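Local coordinates for protein aminotransferase class-III (Ochrobactrum anthropi, PDB 5GHG) that probably catalyses pyridoxal-phosphate-dependent transfer of amino groups, as an omega-transaminase of the class-III aminotransferase family, at residues 199-202 with 203-207; 239-242 with 243-246; 406-409 with 410-413; 444-447 with 448-452. The protein carries 1 engineered substitution. One frame throughout, in Å; residues are numbered along the deposited sequence.

All four contacts lie along single helices and join residues three to five apart. Contacts 1 and 2 sit on helices 196-214 and 240-250, which pack against each other, the second also lying on strands 219-224 and 254-258; centres are 9 Å apart. Contact 3, on helix 400-411, lies across the chain's centre from contact 2; contact 4, on helix 433-455, is on the same side as contact 3, with centres 11 Å apart. Contacts 1 and 2 both place a methyl over an aromatic ring and have buried inner sides. Contact 3 is a surface contact at a helix end. Contact 4 is partly buried and uses water bridges. T201 to K243 links the first pair, R412 to D449 the second.

Contact 1: residues 199-202 with 203-207; sequences FATR and LADEL
F199 and L203 meet one turn apart on helix 196-214, an alpha helix packed against helix 240-250 in the class-III aminotransferase fold. Four i to i+4 backbone hydrogen bonds carry the helix through this point, from L203 N to F199 O as far as E206 N to R202 O. All four are 2.9 to 3.0 Å long.

The apolar contact is a CH-pi interaction. L203 CD1 lies over one face of the F199 ring, 3.7 Å from its centroid and shifted toward the rim. L203 CD1 is 3.5 Å from both F199 CE2 and F199 CZ. The F199 chi1 of 173° sets CG opposite the backbone N, and the ring stands out from the helix; L203 leans back over it (chi1 -71°). Both side chains are buried. F199 also touches P237, and L203 touches Y240 and P184.

The polar contact is a salt bridge on the more exposed side. R202 extends and then bends at chi3, which turns its guanidinium toward E206. E194 takes R202 NE in a second salt bridge, so the group has an acid on two of its nitrogens. A glutamine in place of E206 would probably lose the charge that faces R202 NH2 and leave E194 as the main anionic partner. T201 OG1 turns to another helix, where K243 NZ is its partner.

R202 NH2 donates to E206 OE1 at 3.0 Å, with OE1 close to the guanidinium plane; NH2 meets OE1 on the syn side, 27° out of the carboxylate plane.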
loop_
_atom_site.group_PDB
_atom_site.type_symbol
_atom_site.label_atom_id
_atom_site.label_comp_id
_atom_site.label_asym_id
_atom_site.label_seq_id
_atom_site.Cartn_x
_atom_site.Cartn_y
_atom_site.Cartn_z
ATOM N N PHE B 199 -13.299 -13.602 -32.704
ATOM C CA PHE B 199 -13.568 -13.138 -31.348
ATOM C C PHE B 199 -12.700 -11.915 -31.012
ATOM O O PHE B 199 -13.173 -10.964 -30.401
ATOM C CB PHE B 199 -13.310 -14.303 -30.386
ATOM C CG PHE B 199 -13.379 -13.949 -28.942
ATOM C CD1 PHE B 199 -14.555 -13.447 -28.385
ATOM C CD2 PHE B 199 -12.282 -14.164 -28.114
ATOM C CE1 PHE B 199 -14.615 -13.153 -27.035
ATOM C CE2 PHE B 199 -12.355 -13.864 -26.761
ATOM C CZ PHE B 199 -13.507 -13.367 -26.230
ATOM N N ALA B 200 -11.444 -11.928 -31.441
ATOM C CA ALA B 200 -10.578 -10.775 -31.233
ATOM C C ALA B 200 -11.096 -9.557 -31.983
ATOM O O ALA B 200 -11.107 -8.433 -31.452
ATOM C CB ALA B 200 -9.159 -11.106 -31.660
ATOM N N THR B 201 -11.523 -9.753 -33.222
ATOM C CA THR B 201 -12.141 -8.668 -33.970
ATOM C C THR B 201 -13.363 -8.132 -33.242
ATOM O O THR B 201 -13.544 -6.910 -33.124
ATOM C CB THR B 201 -12.494 -9.149 -35.384
ATOM O OG1 THR B 201 -11.295 -9.352 -36.119
ATOM C CG2 THR B 201 -13.378 -8.130 -36.116
ATOM N N ARG B 202 -14.221 -9.022 -32.734
ATOM C CA ARG B 202 -15.409 -8.557 -32.035
ATOM C C ARG B 202 -15.039 -7.766 -30.768
ATOM O O ARG B 202 -15.700 -6.774 -30.442
ATOM C CB ARG B 202 -16.335 -9.723 -31.674
ATOM C CG ARG B 202 -17.494 -9.293 -30.790
ATOM C CD ARG B 202 -18.636 -10.308 -30.734
ATOM N NE ARG B 202 -18.255 -11.568 -30.088
ATOM C CZ ARG B 202 -18.348 -11.811 -28.790
ATOM N NH1 ARG B 202 -18.009 -13.010 -28.306
ATOM N NH2 ARG B 202 -18.773 -10.863 -27.966
ATOM N N LEU B 203 -14.010 -8.201 -30.041
ATOM C CA LEU B 203 -13.617 -7.476 -28.836
ATOM C C LEU B 203 -13.111 -6.071 -29.166
ATOM O O LEU B 203 -13.421 -5.109 -28.455
ATOM C CB LEU B 203 -12.531 -8.247 -28.065
ATOM C CG LEU B 203 -12.956 -9.532 -27.363
ATOM C CD1 LEU B 203 -11.755 -10.420 -27.099
ATOM C CD2 LEU B 203 -13.670 -9.213 -26.080
ATOM N N ALA B 204 -12.319 -5.936 -30.225
ATOM C CA ALA B 204 -11.854 -4.611 -30.625
ATOM C C ALA B 204 -13.019 -3.727 -31.087
ATOM O O ALA B 204 -13.020 -2.519 -30.830
ATOM C CB ALA B 204 -10.794 -4.711 -31.720
ATOM N N ASP B 205 -14.001 -4.315 -31.769
ATOM C CA ASP B 205 -15.185 -3.563 -32.194
ATOM C C ASP B 205 -16.008 -3.102 -30.998
ATOM O O ASP B 205 -16.507 -1.975 -30.976
ATOM C CB ASP B 205 -16.064 -4.411 -33.106
ATOM C CG ASP B 205 -15.462 -4.617 -34.485
ATOM O OD1 ASP B 205 -14.469 -3.942 -34.822
ATOM O OD2 ASP B 205 -15.989 -5.482 -35.227
ATOM N N GLU B 206 -16.192 -3.970 -30.009
ATOM C CA GLU B 206 -16.917 -3.583 -28.815
ATOM C C GLU B 206 -16.164 -2.501 -28.041
ATOM O O GLU B 206 -16.781 -1.602 -27.471
ATOM C CB GLU B 206 -17.180 -4.814 -27.935
ATOM C CG GLU B 206 -18.186 -5.765 -28.596
ATOM C CD GLU B 206 -18.356 -7.077 -27.837
ATOM O OE1 GLU B 206 -19.223 -7.885 -28.251
ATOM O OE2 GLU B 206 -17.610 -7.301 -26.849
ATOM N N LEU B 207 -14.833 -2.584 -28.015
ATOM C CA LEU B 207 -14.040 -1.511 -27.423
ATOM C C LEU B 207 -14.274 -0.185 -28.159
ATOM O O LEU B 207 -14.501 0.854 -27.538
ATOM C CB LEU B 207 -12.558 -1.881 -27.445
ATOM C CG LEU B 207 -11.564 -0.787 -27.046
ATOM C CD1 LEU B 207 -11.821 -0.284 -25.615
ATOM C CD2 LEU B 207 -10.160 -1.307 -27.178
#

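Contact 2: residues 239-242 with 243-246; sequences TYWE and KVQA
K243 reaches back one turn to T239, the residue at the N-cap position of helix 240-250. Its extended chain passes beside T239 O, and K243 NZ donates to T239 OG1 at 2.8 Å. The chi1 of T239 (73°) puts OG1 between the backbone N and the carbonyl carbon, where it faces the ammonium. K243 NZ also bonds to T201 OG1 on helix 196-214. A methionine in place of K243 would probably leave both threonine hydroxyls without this shared donor and remove a polar tie between the two helices.

The backbone adds K243 N to T239 O and V244 N to Y240 O, the latter at 2.8 Å. W241 O takes two bonds from Q245. Q245 N comes to W241 O at 3.0 Å and Q245 NE2 to the same oxygen at 3.1 Å. They arrive from opposite faces of the carbonyl plane, NE2 being far above it at 69°. The Q245 amide is held further by D277 O on NE2 and K279 N on OE1.

Apolar packing centres on V244. V244 CG2 sits over one face of the Y240 ring, 3.6 Å from the centroid, in a CH-pi contact. V244 CG1 comes to 4.2 Å from W241 CZ3. The Y240 hydroxyl is bonded to R147.

Helix 240-250 is the helix that connects strands 219-224 and 254-258 in a beta-alpha-beta unit. Y240, W241 and V244 press on F222 of strand 219-224, W241 and Q245 reach L255 of strand 254-258, and Y240 meets L203 and V244 meets L207 of helix 196-214.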
loop_
_atom_site.group_PDB
_atom_site.type_symbol
_atom_site.label_atom_id
_atom_site.label_comp_id
_atom_site.label_asym_id
_atom_site.label_seq_id
_atom_site.Cartn_x
_atom_site.Cartn_y
_atom_site.Cartn_z
ATOM N N THR B 239 -4.192 -11.975 -32.312
ATOM C CA THR B 239 -4.528 -10.718 -32.961
ATOM C C THR B 239 -5.231 -9.737 -32.030
ATOM O O THR B 239 -5.437 -8.581 -32.415
ATOM C CB THR B 239 -5.380 -10.877 -34.249
ATOM O OG1 THR B 239 -6.729 -11.245 -33.927
ATOM C CG2 THR B 239 -4.751 -11.917 -35.184
ATOM N N TYR B 240 -5.584 -10.142 -30.808
ATOM C CA TYR B 240 -6.282 -9.235 -29.900
ATOM C C TYR B 240 -5.492 -7.950 -29.667
ATOM O O TYR B 240 -6.010 -6.839 -29.854
ATOM C CB TYR B 240 -6.535 -9.932 -28.561
ATOM C CG TYR B 240 -7.079 -9.023 -27.480
ATOM C CD1 TYR B 240 -8.445 -8.757 -27.393
ATOM C CD2 TYR B 240 -6.234 -8.451 -26.532
ATOM C CE1 TYR B 240 -8.957 -7.972 -26.394
ATOM C CE2 TYR B 240 -6.744 -7.654 -25.498
ATOM C CZ TYR B 240 -8.099 -7.414 -25.438
ATOM O OH TYR B 240 -8.648 -6.620 -24.449
ATOM N N TRP B 241 -4.250 -8.074 -29.226
ATOM C CA TRP B 241 -3.513 -6.881 -28.849
ATOM C C TRP B 241 -3.206 -5.985 -30.043
ATOM O O TRP B 241 -3.171 -4.754 -29.912
ATOM C CB TRP B 241 -2.247 -7.247 -28.075
ATOM C CG TRP B 241 -2.548 -7.468 -26.606
ATOM C CD1 TRP B 241 -2.468 -8.635 -25.908
ATOM C CD2 TRP B 241 -3.019 -6.479 -25.679
ATOM N NE1 TRP B 241 -2.844 -8.436 -24.601
ATOM C CE2 TRP B 241 -3.189 -7.119 -24.437
ATOM C CE3 TRP B 241 -3.310 -5.119 -25.783
ATOM C CZ2 TRP B 241 -3.627 -6.436 -23.289
ATOM C CZ3 TRP B 241 -3.741 -4.435 -24.625
ATOM C CH2 TRP B 241 -3.904 -5.100 -23.418
ATOM N N GLU B 242 -3.007 -6.573 -31.220
ATOM C CA GLU B 242 -2.817 -5.771 -32.425
ATOM C C GLU B 242 -4.081 -4.973 -32.751
ATOM O O GLU B 242 -4.023 -3.769 -32.990
ATOM C CB GLU B 242 -2.419 -6.665 -33.598
ATOM C CG GLU B 242 -2.368 -5.958 -34.924
ATOM C CD GLU B 242 -2.174 -6.912 -36.104
ATOM O OE1 GLU B 242 -2.448 -6.501 -37.249
ATOM O OE2 GLU B 242 -1.742 -8.063 -35.888
ATOM N N LYS B 243 -5.236 -5.638 -32.730
ATOM C CA LYS B 243 -6.485 -4.962 -33.047
ATOM C C LYS B 243 -6.870 -3.953 -31.985
ATOM O O LYS B 243 -7.373 -2.872 -32.309
ATOM C CB LYS B 243 -7.591 -5.988 -33.275
ATOM C CG LYS B 243 -7.284 -6.945 -34.421
ATOM C CD LYS B 243 -8.255 -8.127 -34.494
ATOM C CE LYS B 243 -8.001 -8.952 -35.778
ATOM N NZ LYS B 243 -8.662 -10.286 -35.754
ATOM N N VAL B 244 -6.632 -4.266 -30.705
ATOM C CA VAL B 244 -6.930 -3.300 -29.644
ATOM C C VAL B 244 -6.066 -2.049 -29.812
ATOM O O VAL B 244 -6.564 -0.909 -29.728
ATOM C CB VAL B 244 -6.759 -3.931 -28.250
ATOM C CG1 VAL B 244 -6.746 -2.849 -27.141
ATOM C CG2 VAL B 244 -7.887 -4.914 -27.991
ATOM N N GLN B 245 -4.776 -2.236 -30.056
ATOM C CA GLN B 245 -3.875 -1.088 -30.164
ATOM C C GLN B 245 -4.236 -0.197 -31.358
ATOM O O GLN B 245 -4.122 1.030 -31.270
ATOM C CB GLN B 245 -2.422 -1.557 -30.235
ATOM C CG GLN B 245 -1.904 -2.073 -28.893
ATOM C CD GLN B 245 -0.488 -2.568 -28.939
ATOM O OE1 GLN B 245 0.440 -1.861 -28.529
ATOM N NE2 GLN B 245 -0.294 -3.787 -29.435
ATOM N N ALA B 246 -4.711 -0.792 -32.446
ATOM C CA ALA B 246 -5.178 0.003 -33.585
ATOM C C ALA B 246 -6.327 0.925 -33.180
ATOM O O ALA B 246 -6.355 2.096 -33.579
ATOM C CB ALA B 246 -5.611 -0.913 -34.732
#

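Contact 3: residues 406-409 with 410-413; sequences NAVL and QERG
V408 and R412 are joined one turn apart, where helix 400-411 comes to its end. R412 N donates to V408 O at 3.0 Å, with an N-H...O angle of 144°. The two preceding bonds, Q410 N to N406 O and E411 N to A407 O, are still regular. Side-chain contact is light. The chi1 of E411 (-67°) sets CG opposite its carbonyl carbon, and the carboxylate turns back along the helix. There E411 OE1 comes to 3.6 Å from V408 CA and 3.9 Å from V408 CG2. R412 runs extended from CG to NE, with V408 CG1 near the guanidinium plane at its edge, 4.4 Å from R412 NE.

The next shell fixes these groups. R412 NH2 forms a salt bridge with D449 of helix 433-455, and the arginine chain lies against A445 and T446. V408 and L409 also touch T446. L409 is buried and packs further on V414 and S416 of strand 414-419 and on F425 of strand 422-425. N406 also faces this sheet, through S416, A418 and L423.

The chain then turns out of the helix. G413 has a positive phi (84°), its N bonds to Q410 O at 3.0 Å, and V414 N bonds to L409 O. This pairing is a Schellman motif, with G413 as the C-prime residue, and it leads the chain directly from helix 400-411 into strand 414-419.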
loop_
_atom_site.group_PDB
_atom_site.type_symbol
_atom_site.label_atom_id
_atom_site.label_comp_id
_atom_site.label_asym_id
_atom_site.label_seq_id
_atom_site.Cartn_x
_atom_site.Cartn_y
_atom_site.Cartn_z
ATOM N N ASN B 406 -8.020 -28.524 -5.682
ATOM C CA ASN B 406 -6.916 -27.802 -5.062
ATOM C C ASN B 406 -6.560 -28.405 -3.701
ATOM O O ASN B 406 -5.389 -28.509 -3.349
ATOM C CB ASN B 406 -7.288 -26.333 -4.908
ATOM C CG ASN B 406 -6.075 -25.428 -4.675
ATOM O OD1 ASN B 406 -5.026 -25.631 -5.266
ATOM N ND2 ASN B 406 -6.239 -24.429 -3.846
ATOM N N ALA B 407 -7.576 -28.802 -2.928
ATOM C CA ALA B 407 -7.322 -29.443 -1.638
ATOM C C ALA B 407 -6.596 -30.778 -1.805
ATOM O O ALA B 407 -5.688 -31.105 -1.033
ATOM C CB ALA B 407 -8.633 -29.628 -0.879
ATOM N N VAL B 408 -6.991 -31.567 -2.805
ATOM C CA VAL B 408 -6.313 -32.834 -3.055
ATOM C C VAL B 408 -4.882 -32.595 -3.527
ATOM O O VAL B 408 -3.945 -33.277 -3.101
ATOM C CB VAL B 408 -7.101 -33.676 -4.075
ATOM C CG1 VAL B 408 -6.260 -34.885 -4.504
ATOM C CG2 VAL B 408 -8.401 -34.134 -3.480
ATOM N N LEU B 409 -4.691 -31.612 -4.404
ATOM C CA LEU B 409 -3.349 -31.301 -4.865
ATOM C C LEU B 409 -2.443 -30.895 -3.692
ATOM O O LEU B 409 -1.267 -31.285 -3.645
ATOM C CB LEU B 409 -3.406 -30.197 -5.917
ATOM C CG LEU B 409 -2.178 -29.825 -6.714
ATOM C CD1 LEU B 409 -1.554 -31.028 -7.388
ATOM C CD2 LEU B 409 -2.550 -28.773 -7.764
ATOM N N GLN B 410 -2.978 -30.133 -2.735
ATOM C CA GLN B 410 -2.206 -29.778 -1.549
ATOM C C GLN B 410 -1.863 -31.011 -0.704
ATOM O O GLN B 410 -0.767 -31.103 -0.144
ATOM C CB GLN B 410 -2.962 -28.743 -0.709
ATOM C CG GLN B 410 -2.214 -28.289 0.554
ATOM C CD GLN B 410 -2.986 -27.204 1.291
ATOM O OE1 GLN B 410 -3.476 -26.264 0.666
ATOM N NE2 GLN B 410 -3.159 -27.357 2.600
ATOM N N GLU B 411 -2.792 -31.966 -0.607
ATOM C CA GLU B 411 -2.478 -33.237 0.040
ATOM C C GLU B 411 -1.312 -33.941 -0.653
ATOM O O GLU B 411 -0.538 -34.646 -0.004
ATOM C CB GLU B 411 -3.690 -34.172 0.032
ATOM C CG GLU B 411 -4.861 -33.753 0.875
ATOM C CD GLU B 411 -6.010 -34.761 0.766
ATOM O OE1 GLU B 411 -7.044 -34.437 0.117
ATOM O OE2 GLU B 411 -5.845 -35.913 1.261
ATOM N N ARG B 412 -1.209 -33.805 -1.967
ATOM C CA ARG B 412 -0.135 -34.398 -2.731
ATOM C C ARG B 412 1.114 -33.506 -2.781
ATOM O O ARG B 412 2.014 -33.756 -3.589
ATOM C CB ARG B 412 -0.615 -34.720 -4.148
ATOM C CG ARG B 412 -1.551 -35.920 -4.187
ATOM C CD ARG B 412 -2.150 -36.163 -5.558
ATOM N NE ARG B 412 -2.888 -37.427 -5.619
ATOM C CZ ARG B 412 -2.317 -38.601 -5.852
ATOM N NH1 ARG B 412 -0.993 -38.675 -6.054
ATOM N NH2 ARG B 412 -3.064 -39.696 -5.889
ATOM N N GLY B 413 1.181 -32.486 -1.934
ATOM C CA GLY B 413 2.402 -31.726 -1.771
ATOM C C GLY B 413 2.631 -30.627 -2.783
ATOM O O GLY B 413 3.779 -30.280 -3.053
#

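Contact 4: residues 444-447 with 448-452; sequences EATL and NDVQA
E444 and N448 stand side by side on helix 433-455, pointing the same way. E444 is fully extended, with CG opposite the backbone N (chi1 175°). N448 takes the other common choice, with CG opposite its carbonyl carbon (chi1 -71°). Their carboxylate and amide planes are 56° apart, and the polar ends are joined through water. One water donates to E444 OE2 and accepts from N448 ND2, both at 2.7 Å. N448 OD1 is bonded to H368, so both ends of the amide are engaged.

This is the long C-terminal helix of the chain, and its inner side packs on helix 400-411. V450 touches L401 and A405 there. Between themselves, T446 CG2 and V450 CG2 are 4.3 Å apart.

D449 leans back along the helix. A second water donates to D449 OD1 at 2.7 Å and to A445 O at 2.9 Å. That carbonyl also accepts from D449 N, so it has two donors. The other carboxylate oxygen, D449 OD2, forms the salt bridge to R412 NH2.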
loop_
_atom_site.group_PDB
_atom_site.type_symbol
_atom_site.label_atom_id
_atom_site.label_comp_id
_atom_site.label_asym_id
_atom_site.label_seq_id
_atom_site.Cartn_x
_atom_site.Cartn_y
_atom_site.Cartn_z
ATOM N N GLU B 444 -2.053 -34.615 -12.512
ATOM C CA GLU B 444 -2.702 -35.729 -13.196
ATOM C C GLU B 444 -3.320 -36.709 -12.202
ATOM O O GLU B 444 -4.477 -37.117 -12.354
ATOM C CB GLU B 444 -1.708 -36.453 -14.101
ATOM C CG GLU B 444 -2.313 -37.689 -14.740
ATOM C CD GLU B 444 -1.396 -38.324 -15.774
ATOM O OE1 GLU B 444 -0.180 -38.048 -15.758
ATOM O OE2 GLU B 444 -1.914 -39.084 -16.610
ATOM N N ALA B 445 -2.549 -37.099 -11.179
ATOM C CA ALA B 445 -3.069 -38.018 -10.169
ATOM C C ALA B 445 -4.226 -37.387 -9.395
ATOM O O ALA B 445 -5.187 -38.069 -9.030
ATOM C CB ALA B 445 -1.947 -38.439 -9.220
ATOM N N THR B 446 -4.134 -36.086 -9.127
ATOM C CA THR B 446 -5.222 -35.360 -8.479
ATOM C C THR B 446 -6.511 -35.454 -9.290
ATOM O O THR B 446 -7.587 -35.715 -8.745
ATOM C CB THR B 446 -4.849 -33.885 -8.300
ATOM O OG1 THR B 446 -3.821 -33.767 -7.314
ATOM C CG2 THR B 446 -6.050 -33.098 -7.854
ATOM N N LEU B 447 -6.419 -35.208 -10.596
ATOM C CA LEU B 447 -7.622 -35.242 -11.421
ATOM C C LEU B 447 -8.214 -36.654 -11.462
ATOM O O LEU B 447 -9.433 -36.812 -11.457
ATOM C CB LEU B 447 -7.316 -34.739 -12.822
ATOM C CG LEU B 447 -6.888 -33.268 -12.829
ATOM C CD1 LEU B 447 -6.638 -32.780 -14.243
ATOM C CD2 LEU B 447 -7.921 -32.402 -12.142
ATOM N N ASN B 448 -7.362 -37.681 -11.491
ATOM C CA ASN B 448 -7.869 -39.057 -11.426
ATOM C C ASN B 448 -8.568 -39.335 -10.094
ATOM O O ASN B 448 -9.642 -39.941 -10.064
ATOM C CB ASN B 448 -6.737 -40.041 -11.673
ATOM C CG ASN B 448 -6.272 -40.019 -13.109
ATOM O OD1 ASN B 448 -7.009 -39.570 -13.993
ATOM N ND2 ASN B 448 -5.064 -40.463 -13.360
ATOM N N ASP B 449 -7.968 -38.896 -8.980
ATOM C CA ASP B 449 -8.597 -39.065 -7.671
ATOM C C ASP B 449 -9.960 -38.376 -7.621
ATOM O O ASP B 449 -10.939 -38.950 -7.129
ATOM C CB ASP B 449 -7.715 -38.502 -6.565
ATOM C CG ASP B 449 -6.566 -39.428 -6.200
ATOM O OD1 ASP B 449 -6.544 -40.571 -6.707
ATOM O OD2 ASP B 449 -5.686 -38.992 -5.389
ATOM N N VAL B 450 -10.028 -37.127 -8.079
ATOM C CA VAL B 450 -11.269 -36.383 -8.019
ATOM C C VAL B 450 -12.326 -37.052 -8.905
ATOM O O VAL B 450 -13.492 -37.181 -8.520
ATOM C CB VAL B 450 -11.044 -34.913 -8.431
ATOM C CG1 VAL B 450 -12.371 -34.199 -8.524
ATOM C CG2 VAL B 450 -10.137 -34.208 -7.407
ATOM N N GLN B 451 -11.926 -37.471 -10.102
ATOM C CA GLN B 451 -12.857 -38.154 -10.995
ATOM C C GLN B 451 -13.413 -39.424 -10.345
ATOM O O GLN B 451 -14.620 -39.674 -10.372
ATOM C CB GLN B 451 -12.166 -38.470 -12.314
ATOM C CG GLN B 451 -12.965 -39.351 -13.265
ATOM C CD GLN B 451 -14.200 -38.656 -13.822
ATOM O OE1 GLN B 451 -14.457 -37.483 -13.537
ATOM N NE2 GLN B 451 -14.967 -39.379 -14.633
ATOM N N ALA B 452 -12.538 -40.219 -9.728
ATOM C CA ALA B 452 -12.996 -41.423 -9.036
ATOM C C ALA B 452 -13.977 -41.074 -7.929
ATOM O O ALA B 452 -15.002 -41.744 -7.754
ATOM C CB ALA B 452 -11.806 -42.192 -8.481
HETATM O O HOH W 1 -4.145 -40.526 -15.907
HETATM O O HOH W 2 -4.717 -40.900 -8.605
#